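Local coordinates for CMP/dCMP-type deaminase domain-containing protein (Aspergillus oryzae RIB40, PDB 7DRY) that probably deaminates a pyrimidine intermediate of riboflavin biosynthesis, as a zinc-dependent Rib2 deaminase with the cytidine deaminase fold, at residues K7-C12 with V94-M99; L13-K18 with T50-E55; T24-G29 with E169-G174; V28-V33 with T60-C65; K129-V134 with Q158-L163. One frame throughout, in Å; residues are numbered along the deposited sequence. Where two conformers were deposited one is given.

Interaction 1: residues K7-C12 with V94-M99; sequences KYLREC and VMYVTM
In this cytidine deaminase fold the N-terminal helix 5-16 packs on one face of the central sheet, and Tyr8, Leu9 and Cys12 meet Tyr96 and Thr98 there. The axes of helix 7-12 and strand 94-97 pass 7.8 Å apart at a crossing angle of -58°. The main contact is an offset stack of Tyr8 on Tyr96. The ring centroids are 4.5 Å apart and the planes are 18° from parallel. The offset puts Tyr8 CB over the centre of the Tyr96 ring, a CH-pi contact of 3.5 Å to the centroid. Tyr96 CE1 in turn lies over the Tyr8 ring toward its rim, and Tyr8 CD2 comes 3.5 Å from Tyr96 CZ. One turn further along, Cys12 SG is 3.6 Å from Tyr96 CB. Cys12 CB touches Thr98 CG2 at 3.6 Å. Thr98 CG2, anti to its own carbonyl carbon, is the branch that meets the helix, and it also lies near Leu9 O. Leu9 CD2 comes to the edge of the Tyr96 ring and reaches Val97 O at 3.5 Å. Both phenols have polar partners elsewhere: Tyr8 OH bonds Asp45, and Tyr96 OH bonds His5 and Arg35. Strand 91-97 lies between strands 29-36 and 127-132. From the latter, Tyr131 also stacks with Tyr96, while Thr98 packs against Ile167 of helix 164-171.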
# COMPACT_ATOMS: atom_id res chain seq x y z
N LYS A 7 -11.11 5.76 8.11
CA LYS A 7 -11.85 6.14 6.91
C LYS A 7 -11.01 5.94 5.65
O LYS A 7 -11.50 5.42 4.64
CB LYS A 7 -12.36 7.58 7.00
CG LYS A 7 -13.25 7.97 5.83
CD LYS A 7 -13.57 9.46 5.81
CE LYS A 7 -14.51 9.81 4.66
NZ LYS A 7 -14.74 8.66 3.73
N TYR A 8 -9.74 6.34 5.70
CA TYR A 8 -8.86 6.09 4.55
C TYR A 8 -8.76 4.60 4.26
O TYR A 8 -8.76 4.19 3.09
CB TYR A 8 -7.47 6.67 4.81
CG TYR A 8 -7.35 8.13 4.47
CD1 TYR A 8 -7.47 8.58 3.15
CD2 TYR A 8 -7.12 9.09 5.46
CE1 TYR A 8 -7.36 9.91 2.83
CE2 TYR A 8 -7.01 10.43 5.15
CZ TYR A 8 -7.13 10.84 3.83
OH TYR A 8 -7.02 12.17 3.50
N LEU A 9 -8.68 3.77 5.30
CA LEU A 9 -8.56 2.34 5.04
C LEU A 9 -9.84 1.77 4.45
O LEU A 9 -9.78 0.86 3.61
CB LEU A 9 -8.12 1.58 6.29
CG LEU A 9 -6.64 1.80 6.61
CD1 LEU A 9 -6.31 1.09 7.90
CD2 LEU A 9 -5.71 1.33 5.48
N ARG A 10 -11.01 2.29 4.85
CA ARG A 10 -12.25 1.86 4.22
C ARG A 10 -12.27 2.26 2.75
O ARG A 10 -12.76 1.50 1.90
CB ARG A 10 -13.45 2.47 4.95
CG ARG A 10 -13.70 1.88 6.34
CD ARG A 10 -15.06 2.29 6.89
NE ARG A 10 -15.14 3.72 7.16
CZ ARG A 10 -14.82 4.28 8.32
NH1 ARG A 10 -14.39 3.53 9.33
NH2 ARG A 10 -14.93 5.59 8.48
N GLU A 11 -11.75 3.44 2.43
CA GLU A 11 -11.65 3.86 1.04
C GLU A 11 -10.68 2.97 0.28
O GLU A 11 -10.92 2.63 -0.88
CB GLU A 11 -11.23 5.33 0.98
CG GLU A 11 -12.32 6.29 1.48
CD GLU A 11 -11.83 7.71 1.70
OE1 GLU A 11 -10.62 7.97 1.55
OE2 GLU A 11 -12.67 8.58 2.02
N CYS A 12 -9.59 2.55 0.94
CA CYS A 12 -8.67 1.61 0.32
C CYS A 12 -9.37 0.29 0.06
O CYS A 12 -9.13 -0.37 -0.97
CB CYS A 12 -7.51 1.38 1.29
SG CYS A 12 -6.27 2.70 1.30
N VAL A 94 2.15 10.13 2.75
CA VAL A 94 1.74 8.99 3.56
C VAL A 94 0.95 8.07 2.64
O VAL A 94 0.10 8.54 1.88
CB VAL A 94 0.86 9.46 4.73
CG1 VAL A 94 0.23 8.29 5.44
CG2 VAL A 94 1.66 10.34 5.68
N MET A 95 1.22 6.77 2.71
CA MET A 95 0.46 5.79 1.95
C MET A 95 -0.39 4.93 2.88
O MET A 95 0.13 4.36 3.85
CB MET A 95 1.36 4.91 1.09
CG MET A 95 0.55 3.99 0.18
SD MET A 95 1.54 2.89 -0.84
CE MET A 95 1.99 4.00 -2.18
N TYR A 96 -1.69 4.88 2.60
CA TYR A 96 -2.59 3.92 3.23
C TYR A 96 -2.73 2.72 2.31
O TYR A 96 -2.80 2.86 1.08
CB TYR A 96 -3.97 4.55 3.43
CG TYR A 96 -3.99 5.64 4.47
CD1 TYR A 96 -3.73 6.97 4.13
CD2 TYR A 96 -4.29 5.34 5.80
CE1 TYR A 96 -3.75 7.97 5.10
CE2 TYR A 96 -4.31 6.34 6.77
CZ TYR A 96 -4.06 7.65 6.41
OH TYR A 96 -4.08 8.63 7.37
N VAL A 97 -2.75 1.53 2.90
CA VAL A 97 -2.89 0.30 2.12
C VAL A 97 -3.54 -0.73 3.01
O VAL A 97 -3.27 -0.76 4.21
CB VAL A 97 -1.51 -0.13 1.56
CG1 VAL A 97 -0.50 -0.30 2.66
CG2 VAL A 97 -1.61 -1.39 0.73
N THR A 98 -4.44 -1.55 2.46
CA THR A 98 -5.21 -2.42 3.35
C THR A 98 -4.30 -3.43 4.05
O THR A 98 -4.47 -3.69 5.24
CB THR A 98 -6.38 -3.11 2.65
OG1 THR A 98 -5.92 -3.89 1.55
CG2 THR A 98 -7.41 -2.09 2.18
N MET A 99 -3.32 -3.99 3.34
CA MET A 99 -2.43 -4.99 3.91
C MET A 99 -1.00 -4.47 3.95
O MET A 99 -0.63 -3.56 3.21
CB MET A 99 -2.49 -6.29 3.09
CG MET A 99 -3.89 -6.91 3.01
SD MET A 99 -3.92 -8.52 2.24
CE MET A 99 -3.20 -9.55 3.53

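Interaction 2: residues L13-K18 with T50-E55; sequences LSLAEK and TGYTME. With SO4 (sulfate ion), chain D.
Lys18 and Tyr52 make a CH-pi contact. Lys18 CB sits over the centre of the Tyr52 ring, 3.6 Å from the centroid and 14° off the normal. The two side chains cross at about a right angle. Glu55 CB covers the centre of the opposite face, which leaves the ring clamped between two methylenes. With chi1 at 57°, Tyr52 CG lies between its own backbone N and carbonyl carbon, and there it comes close to Leu15 O.

Apolar packing continues at Leu15, whose CD1 touches Thr50 CB at 3.9 Å. The backbone of Leu15 is close too, with its O 3.3 Å from Tyr52 CB.

No direct hydrogen bond joins 13-18 to 50-55. A water bridges them instead: it donates to Lys18 O at 2.6 Å and lies 2.8 Å from Tyr52 OH. Within 50-55, Tyr52 N donates to Glu55 OE1, which it meets from above the carboxylate plane. Lys18 extends beyond CG and its NZ donates to a sulfate O3 at 2.6 Å; this ion probably comes from the crystallisation liquor.

Strand 46-52 is an outer strand of the sheet, and a type II beta turn runs from Tyr52 to Glu55. The contact is helix-on-sheet packing of the cytidine deaminase fold, at the C-terminal end of helix 5-16.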
# COMPACT_ATOMS: atom_id res chain seq x y z
N LEU A 13 -10.24 -0.14 0.98
CA LEU A 13 -10.95 -1.40 0.77
C LEU A 13 -11.90 -1.31 -0.42
O LEU A 13 -12.03 -2.27 -1.19
CB LEU A 13 -11.67 -1.81 2.05
CG LEU A 13 -12.16 -3.26 2.13
CD1 LEU A 13 -11.00 -4.23 1.95
CD2 LEU A 13 -12.85 -3.47 3.47
N SER A 14 -12.55 -0.16 -0.60
CA SER A 14 -13.40 0.02 -1.77
C SER A 14 -12.59 -0.09 -3.06
O SER A 14 -13.06 -0.67 -4.05
CB SER A 14 -14.08 1.38 -1.69
OG SER A 14 -15.07 1.34 -0.68
N LEU A 15 -11.37 0.46 -3.06
CA LEU A 15 -10.48 0.30 -4.21
C LEU A 15 -10.13 -1.16 -4.43
O LEU A 15 -10.12 -1.65 -5.56
CB LEU A 15 -9.21 1.12 -4.00
CG LEU A 15 -9.39 2.62 -4.21
CD1 LEU A 15 -8.18 3.35 -3.68
CD2 LEU A 15 -9.61 2.93 -5.69
N ALA A 16 -9.82 -1.88 -3.34
CA ALA A 16 -9.47 -3.29 -3.44
C ALA A 16 -10.57 -4.09 -4.11
O ALA A 16 -10.28 -5.08 -4.80
CB ALA A 16 -9.20 -3.84 -2.04
N GLU A 17 -11.82 -3.70 -3.91
CA GLU A 17 -12.95 -4.42 -4.48
C GLU A 17 -13.04 -4.27 -5.99
O GLU A 17 -13.76 -5.05 -6.64
CB GLU A 17 -14.24 -3.98 -3.78
CG GLU A 17 -14.22 -4.37 -2.32
CD GLU A 17 -15.29 -3.71 -1.50
OE1 GLU A 17 -16.07 -2.93 -2.07
OE2 GLU A 17 -15.35 -4.00 -0.29
N LYS A 18 -12.31 -3.32 -6.57
CA LYS A 18 -12.22 -3.21 -8.01
C LYS A 18 -11.30 -4.27 -8.61
O LYS A 18 -11.37 -4.51 -9.82
CB LYS A 18 -11.72 -1.81 -8.40
CG LYS A 18 -12.63 -0.66 -7.91
CD LYS A 18 -12.17 0.67 -8.49
CE LYS A 18 -12.92 1.85 -7.86
NZ LYS A 18 -12.60 3.15 -8.52
N THR A 50 -3.91 6.88 -6.30
CA THR A 50 -4.59 5.69 -5.80
C THR A 50 -4.21 4.51 -6.67
O THR A 50 -3.77 4.68 -7.81
CB THR A 50 -6.13 5.82 -5.81
OG1 THR A 50 -6.62 5.76 -7.16
CG2 THR A 50 -6.59 7.13 -5.17
N GLY A 51 -4.41 3.29 -6.15
CA GLY A 51 -4.23 2.10 -6.97
C GLY A 51 -4.79 0.88 -6.28
O GLY A 51 -5.10 0.89 -5.09
N TYR A 52 -4.93 -0.19 -7.06
CA TYR A 52 -5.40 -1.45 -6.51
C TYR A 52 -4.79 -2.62 -7.27
O TYR A 52 -4.28 -2.47 -8.38
CB TYR A 52 -6.94 -1.53 -6.51
CG TYR A 52 -7.58 -1.36 -7.87
CD1 TYR A 52 -7.95 -0.10 -8.33
CD2 TYR A 52 -7.84 -2.46 -8.67
CE1 TYR A 52 -8.55 0.04 -9.58
CE2 TYR A 52 -8.43 -2.32 -9.91
CZ TYR A 52 -8.78 -1.06 -10.36
OH TYR A 52 -9.38 -0.91 -11.59
N THR A 53 -4.84 -3.80 -6.64
CA THR A 53 -4.21 -4.98 -7.21
C THR A 53 -4.75 -5.25 -8.62
O THR A 53 -5.96 -5.29 -8.83
CB THR A 53 -4.54 -6.18 -6.32
OG1 THR A 53 -4.01 -5.95 -5.01
CG2 THR A 53 -3.96 -7.47 -6.90
N MET A 54 -3.84 -5.44 -9.57
CA MET A 54 -4.18 -5.85 -10.93
C MET A 54 -4.98 -4.79 -11.68
O MET A 54 -5.61 -5.09 -12.70
CB MET A 54 -4.83 -7.24 -11.00
CG MET A 54 -3.80 -8.33 -10.72
SD MET A 54 -4.52 -9.96 -10.59
CE MET A 54 -3.04 -10.97 -10.46
N GLU A 55 -4.95 -3.55 -11.19
CA GLU A 55 -5.47 -2.44 -11.97
C GLU A 55 -4.71 -2.32 -13.28
O GLU A 55 -5.30 -2.12 -14.34
CB GLU A 55 -5.32 -1.16 -11.14
CG GLU A 55 -5.84 0.12 -11.79
CD GLU A 55 -5.63 1.32 -10.90
OE1 GLU A 55 -4.82 1.22 -9.95
OE2 GLU A 55 -6.27 2.36 -11.14
S SO4 D . -13.69 2.93 -12.07
O1 SO4 D . -12.89 3.97 -12.72
O2 SO4 D . -14.91 2.70 -12.85
O3 SO4 D . -14.06 3.36 -10.72
O4 SO4 D . -12.92 1.70 -12.00
O HOH W 1 -11.30 -2.92 -11.93

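Interaction 3: residues T24-G29 with E169-G174; sequences TNFRVG and EVAVAG
Arg27 and Ala171 bring the two backbones to a CA separation of 4.0 Å, and Arg27 N donates to Ala171 O at 2.9 Å. This bond is nearly straight (171°) and uses an in-plane lone pair of the carbonyl. Phe26 CA and Ala171 CA add CA-H...O contacts, to Ala171 O and Arg27 O.

The Arg27 side chain bends at chi3 (79°), which turns NE out of the extended line. Its NH1 donates to Val170 O at 2.9 Å, tilted 23° from the carbonyl plane. Ala173 N reaches the same oxygen from the opposite face, and this oxygen is therefore gripped twice. Ala173 CB also lies 3.3 Å from Arg27 NH1. Val170 O and Ala171 O belong to the end of helix 164-171; Val172 is the first residue to leave helical angles. The contact thus joins the C-terminal end of this helix to the loop leading into strand 29-36. Arg27 has a further partner: its NE bonds Ser19 O in that loop.

Phe26 and Val172 lie side by side, pointing the same way, with Phe26 CE2 3.7 Å from Val172 CG1. Phe140 and His175 meet the Phe26 ring edge-to-face. A water accepts from Gly174 N at 2.9 Å and lies within hydrogen-bonding distance of Asn25 OD1 and Ala171 O.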
# COMPACT_ATOMS: atom_id res chain seq x y z
N THR A 24 -5.03 -16.73 -6.99
CA THR A 24 -3.70 -16.54 -6.42
C THR A 24 -3.35 -15.08 -6.16
O THR A 24 -2.18 -14.78 -5.89
CB THR A 24 -2.64 -17.16 -7.32
OG1 THR A 24 -2.54 -16.39 -8.52
CG2 THR A 24 -3.01 -18.60 -7.67
N ASN A 25 -4.29 -14.16 -6.28
CA ASN A 25 -3.98 -12.77 -6.00
C ASN A 25 -4.50 -12.36 -4.63
O ASN A 25 -5.23 -13.09 -3.96
CB ASN A 25 -4.47 -11.84 -7.13
CG ASN A 25 -5.98 -11.66 -7.15
OD1 ASN A 25 -6.73 -12.39 -6.49
ND2 ASN A 25 -6.45 -10.68 -7.93
N PHE A 26 -4.05 -11.19 -4.19
CA PHE A 26 -4.49 -10.59 -2.93
C PHE A 26 -5.02 -9.22 -3.28
O PHE A 26 -4.26 -8.34 -3.69
CB PHE A 26 -3.34 -10.52 -1.94
CG PHE A 26 -3.01 -11.85 -1.31
CD1 PHE A 26 -2.29 -12.81 -2.01
CD2 PHE A 26 -3.44 -12.15 -0.03
CE1 PHE A 26 -2.00 -14.05 -1.43
CE2 PHE A 26 -3.16 -13.38 0.56
CZ PHE A 26 -2.44 -14.32 -0.15
N ARG A 27 -6.33 -9.05 -3.13
CA ARG A 27 -7.03 -7.85 -3.57
C ARG A 27 -6.85 -6.76 -2.53
O ARG A 27 -7.42 -6.84 -1.43
CB ARG A 27 -8.50 -8.16 -3.81
CG ARG A 27 -8.68 -9.18 -4.91
CD ARG A 27 -10.06 -9.78 -4.86
NE ARG A 27 -11.07 -8.90 -5.44
CZ ARG A 27 -12.21 -8.57 -4.84
NH1 ARG A 27 -12.49 -9.01 -3.62
NH2 ARG A 27 -13.09 -7.81 -5.48
N VAL A 28 -6.07 -5.74 -2.88
CA VAL A 28 -5.61 -4.71 -1.96
C VAL A 28 -5.83 -3.36 -2.63
O VAL A 28 -5.84 -3.25 -3.86
CB VAL A 28 -4.12 -4.96 -1.60
CG1 VAL A 28 -3.53 -3.84 -0.75
CG2 VAL A 28 -3.97 -6.28 -0.86
N GLY A 29 -6.03 -2.32 -1.82
CA GLY A 29 -6.15 -0.96 -2.31
C GLY A 29 -5.19 -0.05 -1.57
O GLY A 29 -4.87 -0.28 -0.40
N GLU A 169 -11.20 -10.77 4.03
CA GLU A 169 -12.26 -11.35 3.21
C GLU A 169 -12.21 -10.83 1.78
O GLU A 169 -12.38 -11.59 0.82
CB GLU A 169 -13.64 -11.07 3.81
CG GLU A 169 -13.90 -11.65 5.21
CD GLU A 169 -14.23 -13.12 5.22
OE1 GLU A 169 -14.17 -13.77 4.16
OE2 GLU A 169 -14.56 -13.62 6.31
N VAL A 170 -12.00 -9.52 1.63
CA VAL A 170 -11.87 -8.95 0.29
C VAL A 170 -10.60 -9.46 -0.37
O VAL A 170 -10.61 -9.89 -1.53
CB VAL A 170 -11.90 -7.42 0.38
CG1 VAL A 170 -11.48 -6.79 -0.95
CG2 VAL A 170 -13.30 -6.94 0.81
N ALA A 171 -9.49 -9.45 0.37
CA ALA A 171 -8.19 -9.78 -0.22
C ALA A 171 -8.19 -11.16 -0.87
O ALA A 171 -7.65 -11.33 -1.97
CB ALA A 171 -7.10 -9.69 0.84
N VAL A 172 -8.75 -12.16 -0.19
CA VAL A 172 -8.64 -13.55 -0.65
C VAL A 172 -9.93 -14.05 -1.30
O VAL A 172 -10.15 -15.26 -1.39
CB VAL A 172 -8.13 -14.50 0.44
CG1 VAL A 172 -6.79 -14.02 0.98
CG2 VAL A 172 -9.16 -14.64 1.56
N ALA A 173 -10.78 -13.14 -1.79
CA ALA A 173 -12.09 -13.50 -2.33
C ALA A 173 -12.00 -14.54 -3.44
O ALA A 173 -12.92 -15.35 -3.60
CB ALA A 173 -12.75 -12.25 -2.89
N GLY A 174 -10.93 -14.53 -4.22
CA GLY A 174 -10.81 -15.46 -5.32
C GLY A 174 -10.22 -16.81 -4.96
O GLY A 174 -10.11 -17.68 -5.84
O HOH W 2 -8.52 -12.96 -4.23

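Interaction 4: residues V28-V33 with T60-C65; sequences VGAILV and THAEQC. With ZN (zinc ion), chain B; SO4 (sulfate ion), chain C.
Val28 CG1 is anti to its backbone N (chi1 174°) and meets Ala62 CB at 3.7 Å, while Glu63 bends at chi2 (93°) and its OE1 lies 4.4 Å from the same Val28 CG1. Ala62 CB also approaches the strand backbone, 3.3 Å from Val28 O. Ala30 CB packs on the same methyl at 4.1 Å and lies near Ala62 O. No hydrogen bond links the two segments. Small side chains let the first turn of helix 62-73 sit close on strand 29-36, with the CA atoms of Gly29 and Ala62 5.3 Å apart.

This is the zinc-bearing helix start of the cytidine deaminase fold, in which the His-Ala-Glu sequence opens the helix. His61 is at the N-cap position and binds the zinc ion through ND1 at 2.0 Å. Cys102 and Cys112 complete the protein ligands, and a water lies 2.5 Å from the metal. Glu63 is not bound to the zinc ion here; its OE2 is 4.1 Å away. On the other ring nitrogen, His61 NE2 donates to a sulfate O1, in the ring plane. Arg105, Leu106, Ser107 and Asn59 also bond that sulfate. His61 N donates to Gln64 OE1, which also accepts from Arg105.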
# COMPACT_ATOMS: atom_id res chain seq x y z
N VAL A 28 -6.07 -5.74 -2.88
CA VAL A 28 -5.61 -4.71 -1.96
C VAL A 28 -5.83 -3.36 -2.63
O VAL A 28 -5.84 -3.25 -3.86
CB VAL A 28 -4.12 -4.96 -1.60
CG1 VAL A 28 -3.53 -3.84 -0.75
CG2 VAL A 28 -3.97 -6.28 -0.86
N GLY A 29 -6.03 -2.32 -1.82
CA GLY A 29 -6.15 -0.96 -2.31
C GLY A 29 -5.19 -0.05 -1.57
O GLY A 29 -4.87 -0.28 -0.40
N ALA A 30 -4.74 0.99 -2.26
CA ALA A 30 -3.75 1.91 -1.71
C ALA A 30 -4.09 3.34 -2.11
O ALA A 30 -4.52 3.59 -3.24
CB ALA A 30 -2.34 1.59 -2.22
N ILE A 31 -3.87 4.27 -1.18
CA ILE A 31 -4.11 5.70 -1.41
C ILE A 31 -2.91 6.46 -0.88
O ILE A 31 -2.51 6.27 0.27
CB ILE A 31 -5.39 6.19 -0.71
CG1 ILE A 31 -6.62 5.51 -1.32
CG2 ILE A 31 -5.52 7.71 -0.85
CD1 ILE A 31 -7.92 5.75 -0.55
N LEU A 32 -2.32 7.30 -1.73
CA LEU A 32 -1.17 8.11 -1.36
C LEU A 32 -1.65 9.53 -1.10
O LEU A 32 -2.36 10.11 -1.93
CB LEU A 32 -0.15 8.09 -2.50
CG LEU A 32 1.15 8.85 -2.24
CD1 LEU A 32 1.90 8.26 -1.05
CD2 LEU A 32 2.00 8.82 -3.50
N VAL A 33 -1.30 10.08 0.07
CA VAL A 33 -1.82 11.35 0.56
C VAL A 33 -0.66 12.29 0.86
O VAL A 33 0.38 11.86 1.37
CB VAL A 33 -2.64 11.10 1.85
CG1 VAL A 33 -3.16 12.40 2.45
CG2 VAL A 33 -3.79 10.12 1.57
N THR A 60 0.29 -7.21 -10.79
CA THR A 60 0.64 -5.94 -10.16
C THR A 60 -0.04 -5.81 -8.80
O THR A 60 -1.21 -6.18 -8.63
CB THR A 60 0.25 -4.75 -11.05
OG1 THR A 60 -1.16 -4.81 -11.36
CG2 THR A 60 1.06 -4.76 -12.34
N HIS A 61 0.70 -5.27 -7.84
CA HIS A 61 0.18 -5.02 -6.50
C HIS A 61 -0.42 -3.61 -6.40
O HIS A 61 -0.22 -2.76 -7.26
CB HIS A 61 1.29 -5.20 -5.47
CG HIS A 61 1.63 -6.63 -5.21
ND1 HIS A 61 2.41 -7.02 -4.14
CD2 HIS A 61 1.34 -7.76 -5.89
CE1 HIS A 61 2.55 -8.33 -4.15
NE2 HIS A 61 1.92 -8.80 -5.22
N ALA A 62 -1.15 -3.37 -5.31
CA ALA A 62 -1.84 -2.09 -5.15
C ALA A 62 -0.86 -0.92 -5.06
O ALA A 62 -1.06 0.12 -5.71
CB ALA A 62 -2.70 -2.12 -3.89
N GLU A 63 0.17 -1.05 -4.22
CA GLU A 63 1.12 0.05 -4.05
C GLU A 63 1.88 0.28 -5.34
O GLU A 63 2.18 1.43 -5.69
CB GLU A 63 2.10 -0.28 -2.92
CG GLU A 63 1.44 -0.68 -1.59
CD GLU A 63 1.26 -2.19 -1.42
OE1 GLU A 63 0.50 -2.81 -2.18
OE2 GLU A 63 1.89 -2.76 -0.52
N GLN A 64 2.22 -0.81 -6.03
CA GLN A 64 2.84 -0.73 -7.35
C GLN A 64 1.96 0.06 -8.31
O GLN A 64 2.43 0.98 -8.99
CB GLN A 64 3.04 -2.16 -7.85
CG GLN A 64 3.63 -2.32 -9.24
CD GLN A 64 3.82 -3.78 -9.61
OE1 GLN A 64 3.33 -4.68 -8.92
NE2 GLN A 64 4.55 -4.03 -10.69
N CYS A 65 0.68 -0.29 -8.39
CA CYS A 65 -0.22 0.42 -9.30
C CYS A 65 -0.39 1.87 -8.89
O CYS A 65 -0.48 2.76 -9.75
CB CYS A 65 -1.57 -0.29 -9.32
SG CYS A 65 -1.47 -1.84 -10.28
ZN ZN B . 3.33 -5.95 -2.66
S SO4 C . 3.32 -12.50 -6.08
O1 SO4 C . 2.36 -11.43 -5.76
O2 SO4 C . 2.63 -13.47 -6.94
O3 SO4 C . 4.44 -11.93 -6.80
O4 SO4 C . 3.72 -13.06 -4.81
O HOH W 3 1.59 -6.37 -0.88

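Interaction 5: residues K129-V134 with Q158-L163; sequences KIYFGV and QVVNGL
The Tyr131 ring has Gln158 NE2 at its edge, in plane, and the Phe132 ring has Gln158 O over one face, toward the rim. The two rings lie on opposite faces of a parallel strand pair. These strands belong to the beta-alpha-beta unit of strand 127-132, helix 145-152 and strand 156-159. Tyr131 pairs with Gln158 and Phe132 with Val159.

Tyr131 and Gln158 run side by side in the same direction, with ring and amide planes 66° apart. Tyr131 CE2 is 3.6 Å from Gln158 CD. Val160 CG2 packs on CD2 of the same ring. On the other face Phe132 CE1 meets Val159 CG2 at 3.5 Å.

Three backbone bonds set the register: Gln158 N to Ile130 O, Phe132 N to Gln158 O, and Val160 N to Phe132 O. The last is 2.8 Å long. Lys129, extended beyond CG, donates from NZ to Gln158 OE1 at 3.0 Å. Tyr131 also stacks with His5, at the start of helix 5-16, so its ring is on the face of the sheet that this helix covers. Where the strands part, a water donates to Gly133 O at 2.7 Å and to Val160 O at 2.6 Å, and accepts from Leu163 N at 2.8 Å.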
# COMPACT_ATOMS: atom_id res chain seq x y z
N LYS A 129 5.55 7.61 5.62
CA LYS A 129 4.82 6.77 6.56
C LYS A 129 3.82 5.91 5.80
O LYS A 129 3.24 6.36 4.81
CB LYS A 129 4.10 7.62 7.61
CG LYS A 129 3.43 6.81 8.71
CD LYS A 129 3.03 7.66 9.91
CE LYS A 129 2.62 6.77 11.06
NZ LYS A 129 2.41 7.55 12.31
N ILE A 130 3.65 4.67 6.27
CA ILE A 130 2.66 3.71 5.77
C ILE A 130 1.69 3.39 6.89
O ILE A 130 2.11 3.08 8.01
CB ILE A 130 3.33 2.41 5.29
CG1 ILE A 130 4.56 2.68 4.41
CG2 ILE A 130 2.32 1.53 4.56
CD1 ILE A 130 4.24 3.37 3.10
N TYR A 131 0.39 3.45 6.59
CA TYR A 131 -0.64 2.94 7.48
C TYR A 131 -1.29 1.74 6.80
O TYR A 131 -1.58 1.79 5.61
CB TYR A 131 -1.74 3.98 7.68
CG TYR A 131 -1.36 5.17 8.52
CD1 TYR A 131 -0.83 6.31 7.93
CD2 TYR A 131 -1.54 5.17 9.89
CE1 TYR A 131 -0.48 7.42 8.69
CE2 TYR A 131 -1.20 6.29 10.67
CZ TYR A 131 -0.67 7.40 10.05
OH TYR A 131 -0.31 8.51 10.79
N PHE A 132 -1.51 0.65 7.56
CA PHE A 132 -2.18 -0.52 7.00
C PHE A 132 -3.07 -1.16 8.06
O PHE A 132 -2.96 -0.85 9.25
CB PHE A 132 -1.19 -1.51 6.37
CG PHE A 132 -0.07 -1.91 7.28
CD1 PHE A 132 -0.22 -2.99 8.13
CD2 PHE A 132 1.14 -1.23 7.28
CE1 PHE A 132 0.80 -3.39 8.97
CE2 PHE A 132 2.17 -1.63 8.12
CZ PHE A 132 2.00 -2.71 8.96
N GLY A 133 -3.95 -2.06 7.61
CA GLY A 133 -4.99 -2.60 8.47
C GLY A 133 -4.80 -4.02 8.96
O GLY A 133 -5.46 -4.45 9.91
N VAL A 134 -3.87 -4.76 8.34
CA VAL A 134 -3.55 -6.13 8.74
C VAL A 134 -2.05 -6.32 8.60
O VAL A 134 -1.47 -5.99 7.56
CB VAL A 134 -4.30 -7.17 7.88
CG1 VAL A 134 -3.84 -8.59 8.23
CG2 VAL A 134 -5.80 -7.06 8.05
N GLN A 158 2.41 2.15 10.78
CA GLN A 158 1.44 2.06 11.87
C GLN A 158 0.32 1.13 11.44
O GLN A 158 -0.24 1.28 10.34
CB GLN A 158 0.87 3.44 12.17
CG GLN A 158 -0.11 3.48 13.32
CD GLN A 158 -0.33 4.89 13.82
OE1 GLN A 158 0.60 5.70 13.88
NE2 GLN A 158 -1.57 5.20 14.17
N VAL A 159 -0.02 0.17 12.30
CA VAL A 159 -1.18 -0.67 12.08
C VAL A 159 -2.41 0.04 12.63
O VAL A 159 -2.39 0.56 13.75
CB VAL A 159 -1.00 -2.04 12.74
CG1 VAL A 159 -2.15 -2.96 12.36
CG2 VAL A 159 0.33 -2.66 12.33
N VAL A 160 -3.48 0.06 11.84
CA VAL A 160 -4.76 0.64 12.23
C VAL A 160 -5.72 -0.52 12.42
O VAL A 160 -6.08 -1.20 11.45
CB VAL A 160 -5.28 1.61 11.17
CG1 VAL A 160 -6.61 2.22 11.61
CG2 VAL A 160 -4.24 2.69 10.88
N ASN A 161 -6.14 -0.75 13.66
CA ASN A 161 -6.95 -1.91 14.00
C ASN A 161 -8.42 -1.64 13.70
O ASN A 161 -8.85 -0.50 13.54
CB ASN A 161 -6.80 -2.24 15.48
CG ASN A 161 -5.38 -2.59 15.87
OD1 ASN A 161 -4.67 -3.29 15.14
ND2 ASN A 161 -4.94 -2.11 17.03
N GLY A 162 -9.18 -2.73 13.60
CA GLY A 162 -10.63 -2.66 13.53
C GLY A 162 -11.24 -3.10 12.21
O GLY A 162 -12.47 -3.28 12.15
N LEU A 163 -10.45 -3.28 11.16
CA LEU A 163 -10.96 -3.69 9.86
C LEU A 163 -10.37 -5.01 9.37
O LEU A 163 -10.48 -5.33 8.18
CB LEU A 163 -10.74 -2.59 8.81
CG LEU A 163 -11.45 -1.26 9.08
CD1 LEU A 163 -10.76 -0.12 8.35
CD2 LEU A 163 -12.91 -1.38 8.69
O HOH W 4 -7.68 -3.04 10.57

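How the interactions relate
From the N terminus, helix 5-16 opens interaction 1 and then interaction 2. Interaction 2 closes first, at 50-55, and so lies within the longer loop that interaction 1 closes at 94-99. Interactions 3 and 4 both start around Val28 and Gly29. Interaction 4 closes at 60-65, also within the span of interaction 1, and crosses interaction 2. Interaction 3 closes last, at 169-174; it crosses interactions 1 and 2 and encloses interaction 5, which follows interaction 1 in series. Interactions 1 and 2 tie helix 5-16 to one sheet and interaction 4 ties the zinc-binding helix 62-73 to it, while interaction 5 joins two of its strands. Interaction 3 brings in helix 164-171.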